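Local atomic coordinates of conserved hypothetical protein Pfu-838710-001 (Pyrococcus furiosus, PDB entry 1YEM), a protein that is of unknown function but carries a CYTH domain, the tunnel-like fold of class IV adenylyl cyclases and thiamine triphosphatases, and so probably acts on phosphorylated substrates. Residues Val11-Phe15 / Ala144-Trp149. Sequence-based numbering, arbitrary orientation.
Sequences VEIKF and AKEKIW
F15 meets W149 in an offset edge-to-face stack, the aromatic end of an otherwise aliphatic interface and a compact example of how alternate strand residues receive a helix. The phenyl rim, through CE2 and CZ, comes over one face of the indole at its six-membered ring; the centroids lie 5.3 Å apart and the planes stand at 87°. The indole is also touched obliquely by I13, whose CD1 comes 3.3 Å from W149 NE1. Replacing W149 by an alanine would remove the indole and is likely to leave the F15 edge without its face and open a gap beside I13 CD1.

Aliphatic contacts continue toward the start of the strand. I148 sends its branches to different residues: CG2 lies 3.7 Å from I13 CD1, whereas CD1 reaches V11, at 3.6 Å from its carbonyl O. V11 CB rests 3.8 Å from A144 CB, and V11 CG1, anti to the backbone N (chi1 -176°), meets K145 CG at 3.7 Å.

Strand 10-17 carries the ExExK signature of CYTH proteins: E10, E12 and K14, the last salt-bridged to D133, probably face the tunnel, while V11, I13 and F15 alternate with them on the outward face. There helix 141-154 packs against the antiparallel barrel, its local axis at 34° to the strand. I148 also touches I134 and V136 of strand 129-137, while F15 and W149 both reach V162.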
loop_
_atom_site.group_PDB
_atom_site.type_symbol
_atom_site.label_atom_id
_atom_site.label_comp_id
_atom_site.label_asym_id
_atom_site.label_seq_id
_atom_site.Cartn_x
_atom_site.Cartn_y
_atom_site.Cartn_z
ATOM N N VAL B 11 3.503 -10.957 -20.506
ATOM C CA VAL B 11 3.037 -10.847 -21.880
ATOM C C VAL B 11 1.595 -11.335 -21.906
ATOM O O VAL B 11 1.258 -12.374 -21.338
ATOM C CB VAL B 11 3.917 -11.647 -22.877
ATOM C CG1 VAL B 11 3.435 -11.424 -24.310
ATOM C CG2 VAL B 11 5.382 -11.239 -22.740
ATOM N N GLU B 12 0.744 -10.578 -22.565
ATOM C CA GLU B 12 -0.675 -10.769 -22.432
ATOM C C GLU B 12 -1.377 -10.282 -23.680
ATOM O O GLU B 12 -1.013 -9.244 -24.226
ATOM C CB GLU B 12 -1.137 -9.973 -21.221
ATOM C CG GLU B 12 -2.614 -10.029 -20.935
ATOM C CD GLU B 12 -3.077 -8.851 -20.070
ATOM O OE1 GLU B 12 -2.254 -8.352 -19.233
ATOM O OE2 GLU B 12 -4.255 -8.428 -20.254
ATOM N N ILE B 13 -2.367 -11.038 -24.144
ATOM C CA ILE B 13 -3.234 -10.588 -25.224
ATOM C C ILE B 13 -4.701 -10.783 -24.817
ATOM O O ILE B 13 -5.077 -11.823 -24.275
ATOM C CB ILE B 13 -2.922 -11.318 -26.569
ATOM C CG1 ILE B 13 -1.400 -11.323 -26.843
ATOM C CG2 ILE B 13 -3.687 -10.667 -27.736
ATOM C CD1 ILE B 13 -0.972 -11.979 -28.201
ATOM N N LYS B 14 -5.519 -9.773 -25.086
ATOM C CA LYS B 14 -6.912 -9.742 -24.637
ATOM C C LYS B 14 -7.859 -9.949 -25.833
ATOM O O LYS B 14 -7.722 -9.300 -26.858
ATOM C CB LYS B 14 -7.202 -8.386 -23.994
ATOM C CG LYS B 14 -8.612 -8.175 -23.475
ATOM C CD LYS B 14 -8.914 -6.647 -23.311
ATOM C CE LYS B 14 -7.989 -5.945 -22.304
ATOM N NZ LYS B 14 -7.874 -6.787 -21.098
ATOM N N PHE B 15 -8.841 -10.826 -25.659
ATOM C CA PHE B 15 -9.765 -11.155 -26.712
ATOM C C PHE B 15 -11.181 -10.897 -26.268
ATOM O O PHE B 15 -11.560 -11.305 -25.199
ATOM C CB PHE B 15 -9.605 -12.631 -27.113
ATOM C CG PHE B 15 -8.293 -12.944 -27.737
ATOM C CD1 PHE B 15 -7.188 -13.212 -26.951
ATOM C CD2 PHE B 15 -8.156 -12.966 -29.120
ATOM C CE1 PHE B 15 -5.960 -13.503 -27.524
ATOM C CE2 PHE B 15 -6.935 -13.251 -29.717
ATOM C CZ PHE B 15 -5.835 -13.532 -28.920
ATOM N N ALA B 144 6.734 -16.023 -25.960
ATOM C CA ALA B 144 5.508 -15.911 -25.176
ATOM C C ALA B 144 4.259 -15.669 -26.073
ATOM O O ALA B 144 3.268 -16.404 -25.992
ATOM C CB ALA B 144 5.660 -14.792 -24.139
ATOM N N LYS B 145 4.340 -14.666 -26.940
ATOM C CA LYS B 145 3.258 -14.364 -27.879
ATOM C C LYS B 145 2.893 -15.565 -28.760
ATOM O O LYS B 145 1.729 -15.749 -29.115
ATOM C CB LYS B 145 3.633 -13.172 -28.765
ATOM C CG LYS B 145 3.687 -11.835 -28.013
ATOM C CD LYS B 145 4.095 -10.668 -28.938
ATOM C CE LYS B 145 4.321 -9.394 -28.152
ATOM N NZ LYS B 145 4.501 -8.220 -29.041
ATOM N N GLU B 146 3.885 -16.371 -29.117
ATOM C CA GLU B 146 3.638 -17.559 -29.935
ATOM C C GLU B 146 2.809 -18.589 -29.177
ATOM O O GLU B 146 1.859 -19.133 -29.722
ATOM C CB GLU B 146 4.950 -18.186 -30.419
ATOM C CG GLU B 146 5.578 -17.444 -31.586
ATOM C CD GLU B 146 6.822 -18.143 -32.088
ATOM O OE1 GLU B 146 7.844 -18.124 -31.386
ATOM O OE2 GLU B 146 6.770 -18.734 -33.176
ATOM N N LYS B 147 3.171 -18.842 -27.922
ATOM C CA LYS B 147 2.375 -19.700 -27.041
ATOM C C LYS B 147 0.933 -19.192 -26.883
ATOM O O LYS B 147 -0.029 -19.968 -26.997
ATOM C CB LYS B 147 3.018 -19.807 -25.663
ATOM C CG LYS B 147 4.358 -20.514 -25.649
ATOM C CD LYS B 147 4.878 -20.685 -24.222
ATOM C CE LYS B 147 6.280 -21.351 -24.207
ATOM N N ILE B 148 0.791 -17.889 -26.623
ATOM C CA ILE B 148 -0.514 -17.267 -26.462
ATOM C C ILE B 148 -1.351 -17.420 -27.729
ATOM O O ILE B 148 -2.532 -17.707 -27.665
ATOM C CB ILE B 148 -0.375 -15.751 -26.073
ATOM C CG1 ILE B 148 0.124 -15.615 -24.632
ATOM C CG2 ILE B 148 -1.713 -14.996 -26.244
ATOM C CD1 ILE B 148 0.778 -14.275 -24.350
ATOM N N TRP B 149 -0.744 -17.217 -28.875
ATOM C CA TRP B 149 -1.478 -17.315 -30.127
ATOM C C TRP B 149 -1.876 -18.757 -30.440
ATOM O O TRP B 149 -2.959 -18.988 -30.975
ATOM C CB TRP B 149 -0.692 -16.671 -31.284
ATOM C CG TRP B 149 -1.001 -15.210 -31.406
ATOM C CD1 TRP B 149 -0.152 -14.149 -31.172
ATOM C CD2 TRP B 149 -2.266 -14.643 -31.746
ATOM N NE1 TRP B 149 -0.825 -12.958 -31.364
ATOM C CE2 TRP B 149 -2.123 -13.237 -31.713
ATOM C CE3 TRP B 149 -3.519 -15.188 -32.078
ATOM C CZ2 TRP B 149 -3.168 -12.385 -32.010
ATOM C CZ3 TRP B 149 -4.561 -14.330 -32.370
ATOM C CH2 TRP B 149 -4.383 -12.952 -32.328
#